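Local coordinates for protein PT26-6P (Thermococcus sp., PDB 2WB7) that is of unknown function but is encoded by a mobile extrachromosomal element of Euryarchaea and combines two immunoglobulin-like domains with a helical domain, at residues G63-P68 with A262-I267; V359-E364 with I371-A376; K129-L134 with S159-E164. All coordinates share one frame; numbering follows the deposited sequence.

Contact 1. Residues G63-P68 with A262-I267; sequences GFSAFP and ALSDFI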
# COMPACT_ATOMS: atom_id res chain seq x y z
N GLY A 63 4.61 7.78 -2.02
CA GLY A 63 5.93 7.16 -1.83
C GLY A 63 6.92 7.37 -2.96
O GLY A 63 7.18 8.49 -3.38
N PHE A 64 7.49 6.29 -3.47
CA PHE A 64 8.56 6.40 -4.44
C PHE A 64 8.08 6.12 -5.85
O PHE A 64 8.75 5.42 -6.61
CB PHE A 64 9.69 5.43 -4.10
CG PHE A 64 10.35 5.71 -2.77
CD1 PHE A 64 11.33 6.67 -2.67
CD2 PHE A 64 9.99 4.99 -1.64
CE1 PHE A 64 11.94 6.92 -1.46
CE2 PHE A 64 10.59 5.25 -0.42
CZ PHE A 64 11.57 6.21 -0.34
N SER A 65 6.92 6.66 -6.22
CA SER A 65 6.39 6.42 -7.57
C SER A 65 6.97 7.37 -8.62
O SER A 65 7.48 8.44 -8.33
CB SER A 65 4.88 6.53 -7.60
OG SER A 65 4.33 6.10 -6.38
N ALA A 66 6.88 6.93 -9.87
CA ALA A 66 7.21 7.76 -11.00
C ALA A 66 5.92 8.51 -11.33
O ALA A 66 4.84 8.04 -11.00
CB ALA A 66 7.65 6.89 -12.15
N PHE A 67 6.02 9.67 -11.96
CA PHE A 67 4.81 10.46 -12.17
C PHE A 67 4.91 11.29 -13.42
O PHE A 67 6.01 11.66 -13.83
CB PHE A 67 4.58 11.37 -10.96
CG PHE A 67 5.77 12.18 -10.58
CD1 PHE A 67 6.02 13.41 -11.16
CD2 PHE A 67 6.67 11.70 -9.65
CE1 PHE A 67 7.13 14.16 -10.81
CE2 PHE A 67 7.78 12.43 -9.29
CZ PHE A 67 8.02 13.66 -9.87
N PRO A 68 3.77 11.58 -14.04
CA PRO A 68 3.82 12.33 -15.28
C PRO A 68 4.10 13.78 -14.96
O PRO A 68 3.56 14.32 -14.00
CB PRO A 68 2.40 12.17 -15.85
CG PRO A 68 1.53 11.73 -14.72
CD PRO A 68 2.40 11.52 -13.49
N ALA A 262 6.16 2.36 -5.14
CA ALA A 262 5.49 3.09 -6.21
C ALA A 262 3.98 2.83 -6.24
O ALA A 262 3.42 2.40 -7.25
CB ALA A 262 6.11 2.74 -7.54
N LEU A 263 3.31 3.12 -5.13
CA LEU A 263 1.91 2.76 -5.01
C LEU A 263 1.01 3.50 -6.00
O LEU A 263 -0.06 3.01 -6.36
CB LEU A 263 1.40 2.96 -3.58
CG LEU A 263 -0.01 2.42 -3.29
CD1 LEU A 263 -0.09 0.90 -3.46
CD2 LEU A 263 -0.41 2.82 -1.88
N SER A 264 1.44 4.68 -6.44
CA SER A 264 0.68 5.44 -7.43
C SER A 264 0.74 4.77 -8.81
O SER A 264 -0.16 4.95 -9.62
CB SER A 264 1.21 6.86 -7.53
OG SER A 264 1.04 7.56 -6.31
N ASP A 265 1.79 4.01 -9.06
CA ASP A 265 1.99 3.42 -10.39
C ASP A 265 1.22 2.11 -10.56
O ASP A 265 0.58 1.90 -11.60
CB ASP A 265 3.47 3.20 -10.66
CG ASP A 265 4.28 4.48 -10.56
OD1 ASP A 265 3.67 5.57 -10.59
OD2 ASP A 265 5.53 4.39 -10.44
N PHE A 266 1.31 1.24 -9.56
CA PHE A 266 0.55 -0.01 -9.55
C PHE A 266 0.28 -0.49 -8.14
O PHE A 266 0.87 0.01 -7.18
CB PHE A 266 1.26 -1.10 -10.37
CG PHE A 266 2.60 -1.51 -9.82
CD1 PHE A 266 2.75 -2.72 -9.17
CD2 PHE A 266 3.72 -0.71 -9.98
CE1 PHE A 266 4.00 -3.10 -8.68
CE2 PHE A 266 4.95 -1.09 -9.50
CZ PHE A 266 5.10 -2.28 -8.85
N ILE A 267 -0.63 -1.45 -8.00
CA ILE A 267 -1.05 -1.88 -6.67
C ILE A 267 -1.09 -3.39 -6.56
O ILE A 267 -1.11 -4.11 -7.56
CB ILE A 267 -2.42 -1.32 -6.29
CG1 ILE A 267 -3.54 -2.15 -6.91
CG2 ILE A 267 -2.56 0.12 -6.74
CD1 ILE A 267 -4.93 -1.54 -6.75

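Contact 2. Residues V359-E364 with I371-A376; sequences VYAYVE and IPIWLA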
# COMPACT_ATOMS: atom_id res chain seq x y z
N VAL A 359 7.43 -6.43 -5.93
CA VAL A 359 7.43 -6.31 -7.39
C VAL A 359 8.37 -5.21 -7.85
O VAL A 359 8.50 -4.15 -7.22
CB VAL A 359 6.03 -6.00 -7.93
CG1 VAL A 359 6.01 -6.17 -9.44
CG2 VAL A 359 5.03 -6.94 -7.29
N TYR A 360 9.03 -5.47 -8.97
CA TYR A 360 10.01 -4.58 -9.55
C TYR A 360 9.69 -4.48 -11.03
O TYR A 360 9.62 -5.50 -11.71
CB TYR A 360 11.40 -5.17 -9.35
CG TYR A 360 12.53 -4.39 -9.96
CD1 TYR A 360 13.12 -3.33 -9.29
CD2 TYR A 360 13.03 -4.74 -11.21
CE1 TYR A 360 14.17 -2.62 -9.85
CE2 TYR A 360 14.09 -4.04 -11.78
CZ TYR A 360 14.65 -2.98 -11.10
OH TYR A 360 15.71 -2.30 -11.67
N ALA A 361 9.48 -3.26 -11.53
CA ALA A 361 9.20 -3.09 -12.96
C ALA A 361 9.84 -1.83 -13.54
O ALA A 361 10.48 -1.06 -12.83
CB ALA A 361 7.69 -3.12 -13.22
N TYR A 362 9.68 -1.66 -14.85
CA TYR A 362 10.19 -0.49 -15.54
C TYR A 362 9.06 0.26 -16.20
O TYR A 362 8.20 -0.33 -16.86
CB TYR A 362 11.18 -0.90 -16.62
CG TYR A 362 12.46 -1.50 -16.07
CD1 TYR A 362 13.51 -0.70 -15.69
CD2 TYR A 362 12.60 -2.88 -15.93
CE1 TYR A 362 14.68 -1.24 -15.19
CE2 TYR A 362 13.77 -3.43 -15.42
CZ TYR A 362 14.80 -2.60 -15.06
OH TYR A 362 15.96 -3.13 -14.55
N VAL A 363 9.04 1.56 -15.99
CA VAL A 363 8.20 2.43 -16.77
C VAL A 363 9.06 2.88 -17.94
O VAL A 363 10.11 3.49 -17.73
CB VAL A 363 7.82 3.65 -15.96
CG1 VAL A 363 7.05 4.64 -16.81
CG2 VAL A 363 7.02 3.22 -14.72
N GLU A 364 8.64 2.55 -19.16
CA GLU A 364 9.39 2.97 -20.34
C GLU A 364 8.85 4.26 -20.93
O GLU A 364 7.78 4.28 -21.54
CB GLU A 364 9.44 1.90 -21.42
CG GLU A 364 10.65 2.13 -22.31
CD GLU A 364 10.39 1.93 -23.80
OE1 GLU A 364 9.49 1.15 -24.20
OE2 GLU A 364 11.14 2.57 -24.59
N ILE A 371 12.64 3.64 -16.53
CA ILE A 371 12.69 4.02 -15.11
C ILE A 371 12.20 2.90 -14.17
O ILE A 371 11.03 2.50 -14.22
CB ILE A 371 11.82 5.27 -14.85
CG1 ILE A 371 12.24 6.41 -15.75
CG2 ILE A 371 11.93 5.71 -13.42
CD1 ILE A 371 11.46 7.68 -15.53
N PRO A 372 13.09 2.41 -13.28
CA PRO A 372 12.78 1.26 -12.42
C PRO A 372 11.85 1.64 -11.26
O PRO A 372 12.12 2.62 -10.57
CB PRO A 372 14.15 0.85 -11.87
CG PRO A 372 15.16 1.77 -12.52
CD PRO A 372 14.41 2.97 -12.97
N ILE A 373 10.79 0.88 -11.05
CA ILE A 373 9.94 1.12 -9.90
C ILE A 373 9.74 -0.18 -9.12
O ILE A 373 9.86 -1.27 -9.70
CB ILE A 373 8.57 1.67 -10.29
CG1 ILE A 373 7.97 0.83 -11.41
CG2 ILE A 373 8.69 3.12 -10.71
CD1 ILE A 373 6.58 1.22 -11.75
N TRP A 374 9.46 -0.05 -7.83
CA TRP A 374 9.24 -1.20 -6.99
C TRP A 374 8.05 -0.98 -6.08
O TRP A 374 7.71 0.17 -5.76
CB TRP A 374 10.49 -1.51 -6.16
CG TRP A 374 10.83 -0.45 -5.16
CD1 TRP A 374 11.60 0.65 -5.37
CD2 TRP A 374 10.40 -0.39 -3.79
NE1 TRP A 374 11.69 1.39 -4.21
CE2 TRP A 374 10.96 0.78 -3.23
CE3 TRP A 374 9.59 -1.20 -2.99
CZ2 TRP A 374 10.74 1.15 -1.91
CZ3 TRP A 374 9.37 -0.82 -1.67
CH2 TRP A 374 9.95 0.34 -1.15
N LEU A 375 7.43 -2.08 -5.68
CA LEU A 375 6.36 -2.04 -4.68
C LEU A 375 6.56 -3.16 -3.65
O LEU A 375 6.98 -4.28 -3.99
CB LEU A 375 4.99 -2.17 -5.32
CG LEU A 375 3.80 -1.96 -4.37
CD1 LEU A 375 3.65 -0.52 -4.01
CD2 LEU A 375 2.52 -2.44 -5.02
N ALA A 376 6.27 -2.84 -2.40
CA ALA A 376 6.25 -3.83 -1.35
C ALA A 376 4.89 -3.74 -0.70
O ALA A 376 4.39 -2.65 -0.45
CB ALA A 376 7.36 -3.56 -0.32

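Contact 3. Residues K129-L134 with S159-E164; sequences KAPDPL and STTHFE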
# COMPACT_ATOMS: atom_id res chain seq x y z
N LYS A 129 10.80 10.93 -11.54
CA LYS A 129 10.87 10.18 -10.30
C LYS A 129 11.95 10.75 -9.37
O LYS A 129 13.07 11.05 -9.80
CB LYS A 129 11.15 8.72 -10.61
CG LYS A 129 11.12 7.81 -9.40
CD LYS A 129 11.69 6.43 -9.70
CE LYS A 129 11.74 5.60 -8.43
NZ LYS A 129 12.62 4.42 -8.57
N ALA A 130 11.60 10.90 -8.09
CA ALA A 130 12.54 11.36 -7.08
C ALA A 130 13.67 10.36 -6.81
O ALA A 130 13.66 9.24 -7.35
CB ALA A 130 11.79 11.66 -5.80
N PRO A 131 14.66 10.75 -5.98
CA PRO A 131 15.69 9.80 -5.56
C PRO A 131 15.09 8.58 -4.83
O PRO A 131 14.14 8.72 -4.05
CB PRO A 131 16.56 10.63 -4.60
CG PRO A 131 16.35 12.04 -5.02
CD PRO A 131 14.90 12.10 -5.45
N ASP A 132 15.66 7.40 -5.09
CA ASP A 132 15.11 6.15 -4.59
C ASP A 132 16.21 5.23 -4.05
O ASP A 132 16.80 4.46 -4.81
CB ASP A 132 14.37 5.45 -5.72
CG ASP A 132 13.47 4.33 -5.24
OD1 ASP A 132 13.63 3.86 -4.09
OD2 ASP A 132 12.60 3.91 -6.02
N PRO A 133 16.46 5.29 -2.74
CA PRO A 133 17.51 4.55 -2.05
C PRO A 133 17.30 3.03 -2.04
O PRO A 133 18.28 2.28 -2.15
CB PRO A 133 17.45 5.09 -0.63
CG PRO A 133 16.52 6.25 -0.65
CD PRO A 133 15.62 6.06 -1.81
N LEU A 134 16.05 2.57 -1.92
CA LEU A 134 15.76 1.14 -1.78
C LEU A 134 15.68 0.32 -3.09
O LEU A 134 15.80 -0.91 -3.07
CB LEU A 134 14.47 0.96 -0.97
CG LEU A 134 14.61 1.37 0.49
CD1 LEU A 134 13.43 0.88 1.31
CD2 LEU A 134 15.92 0.81 1.03
N SER A 159 12.48 7.10 4.12
CA SER A 159 11.62 8.21 3.74
C SER A 159 11.89 8.66 2.33
O SER A 159 12.94 8.37 1.75
CB SER A 159 11.85 9.40 4.67
OG SER A 159 11.45 9.09 5.98
N THR A 160 10.93 9.39 1.79
CA THR A 160 11.06 9.99 0.47
C THR A 160 12.04 11.17 0.52
O THR A 160 12.06 11.93 1.48
CB THR A 160 9.69 10.44 -0.07
OG1 THR A 160 9.01 11.23 0.92
CG2 THR A 160 8.83 9.22 -0.39
N THR A 161 12.87 11.27 -0.52
CA THR A 161 13.91 12.29 -0.61
C THR A 161 13.37 13.62 -1.13
O THR A 161 12.42 13.65 -1.91
CB THR A 161 15.02 11.85 -1.58
OG1 THR A 161 15.47 10.52 -1.25
CG2 THR A 161 16.18 12.84 -1.53
N HIS A 162 13.99 14.72 -0.70
CA HIS A 162 13.67 16.07 -1.21
C HIS A 162 14.28 16.27 -2.60
O HIS A 162 15.42 15.89 -2.83
CB HIS A 162 14.22 17.14 -0.26
CG HIS A 162 13.32 17.44 0.90
ND1 HIS A 162 13.71 18.23 1.96
CD2 HIS A 162 12.06 17.04 1.17
CE1 HIS A 162 12.72 18.32 2.82
NE2 HIS A 162 11.70 17.62 2.37
N PHE A 163 13.53 16.89 -3.51
CA PHE A 163 14.01 17.10 -4.88
C PHE A 163 13.24 18.26 -5.53
O PHE A 163 12.24 18.73 -4.99
CB PHE A 163 13.79 15.84 -5.72
CG PHE A 163 12.34 15.60 -6.06
CD1 PHE A 163 11.83 15.99 -7.29
CD2 PHE A 163 11.49 15.03 -5.13
CE1 PHE A 163 10.49 15.79 -7.60
CE2 PHE A 163 10.15 14.83 -5.43
CZ PHE A 163 9.65 15.21 -6.67
N GLU A 164 13.73 18.70 -6.69
CA GLU A 164 13.03 19.69 -7.51
C GLU A 164 13.18 19.35 -8.98
O GLU A 164 14.13 18.67 -9.37
CB GLU A 164 13.57 21.10 -7.25
CG GLU A 164 13.42 21.61 -5.82
CD GLU A 164 12.00 22.04 -5.50
OE1 GLU A 164 11.22 22.21 -6.45
OE2 GLU A 164 11.67 22.21 -4.31

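Contact 1. Residues G63-P68 with A262-I267
Asp-265 reaches from one immunoglobulin-like domain of PT26-6P into the backbone of the other, and its carboxylate makes one of the two hydrogen bonds between 63-68 and 262-267. Its CB points toward the partner segment, and with chi1 at -58° CG stands anti to the carbonyl carbon, beside the backbone N. From there the two oxygens divide the work. OD2 takes the amide of Ala-66 through its syn lone pair, a bond of 2.9 Å from N to OD2 that is nearly straight at 165°. OD1 comes 2.8 Å from the Ala-66 carbonyl O. CB of Ser-65 rests against both carboxylate oxygens, 3.4 Å from OD1 of Asp-265. The Ser-65 hydroxyl turns to the short turn 262-265 instead: its OG accepts the amide of Ser-264 at 3.2 Å from N and is also hydrogen-bonded to the carbonyl O of Tyr-62. The methyl CB of Ala-262 packs 3.7 Å from CA of Ser-65. An alanine in place of Asp-265 would probably leave the buried Ala-66 amide without its acceptor and loosen the seam between the domains. Since every touching residue is buried, and a single amide bond reaches OD2 across the segments, the pKa of Asp-265 could be raised.

Contact 2. Residues V359-E364 with I371-A376
Tyr-360 and Pro-372 stand side by side and point the same way, while Tyr-362 crosses the same proline obliquely, so that the pyrrolidine ring meets both phenols. CB of Pro-372 is 3.5 Å from OH of Tyr-360, and on the Tyr-362 side it is 4.0 Å from CE1. The two tyrosines reach this position by different torsions: Tyr-360 carries CG anti to the backbone N (chi1 177°), Tyr-362 carries it anti to the carbonyl carbon (chi1 -67°). Their tips converge above the strand, where OH of Tyr-360 donates to OH of Tyr-362 at 3.0 Å, the acceptor lying in the plane of the Tyr-360 ring. Trp-374 shares this face but turns its indole away from strand 359-364, CG sitting in the crowded position between N and the carbonyl carbon; its NE1 is bonded to Asp-132. Helix 135-144 covers part of this face through Val-135, which touches Tyr-360 and Trp-374. Underneath runs a beta hairpin of the second immunoglobulin-like domain, with Val-359, Ala-361 and Val-363 each forming a hydrogen-bonded antiparallel pair with Leu-375, Ile-373 and Ile-371. Six backbone bonds knit it together; that from Ile-373 N to Ala-361 O is 2.7 Å and nearly straight at 170°. Pro-372, which has no N-H, falls in a non-hydrogen-bonded pair with Tyr-362, a position where none is needed to bond this partner strand. On the opposite face the aliphatic side chains meet. Ile-373 again has CG1 in the crowded position, which lays it 3.4 Å from the carbonyl O of Ala-361 and leads CD1 across to CG2 of Val-363 at 3.6 Å. Phe-266 of the next-but-one strand touches Ile-373 from the same face.

Contact 3. Residues K129-L134 with S159-E164
The loop that follows strand 120-129 and leads into helix 135-144 packs here against the entry to strand 163-178, both within the first immunoglobulin-like domain. No hydrogen bond joins the two segments; the contact is packing of Ala-130 and Pro-131 against Thr-161 and Phe-163. CB of Ala-130 sits over one face of the Phe-163 ring, 3.9 Å from its centroid and 30° off the normal, a CH-pi contact displaced toward CD2, which lies 3.4 Å from Ala-130 CB. Phe-163 presents that face because its CG occupies the crowded position between N and the carbonyl carbon. Pro-131 then spans the two partner residues: its CD approaches CB of Phe-163 at 3.9 Å, while its CB and CG lie obliquely across Thr-161. Side-chain packing is thus what joins the loop to the start of the strand. Thr-161 meets the Pro-131 ring with both branches, OG1 standing 3.5 Å from CB of Pro-131 and CG2 3.6 Å from CG of Pro-131. The charged residues on either side of Ala-130 and Pro-131 point away from 159-164: Lys-129 NZ forms a salt bridge with Asp-132 OD2 at 2.6 Å through the anti lone pair and also bonds the carbonyl O of Pro-372.

In the fold
From the N terminus the chain first lays down 63-68, whose partner comes 194 residues later, so contact 1 closes a long loop that spans much of the first immunoglobulin-like domain. Within that loop contact 3 closes a shorter one, made largely of the helices 135-144 and 149-157. Contact 2 follows in series, a hairpin of the second immunoglobulin-like domain; no two contacts cross. The three nevertheless meet in space: the Ala-262 amide probably bonds to the Trp-374 carbonyl, joining contacts 1 and 2 in one sheet, and Phe-64 packs on Ser-159 and Thr-160. Contact 1 joins the two domains, while contacts 2 and 3, each within one, meet through Lys-129 with Pro-372 and Asp-132 with Trp-374.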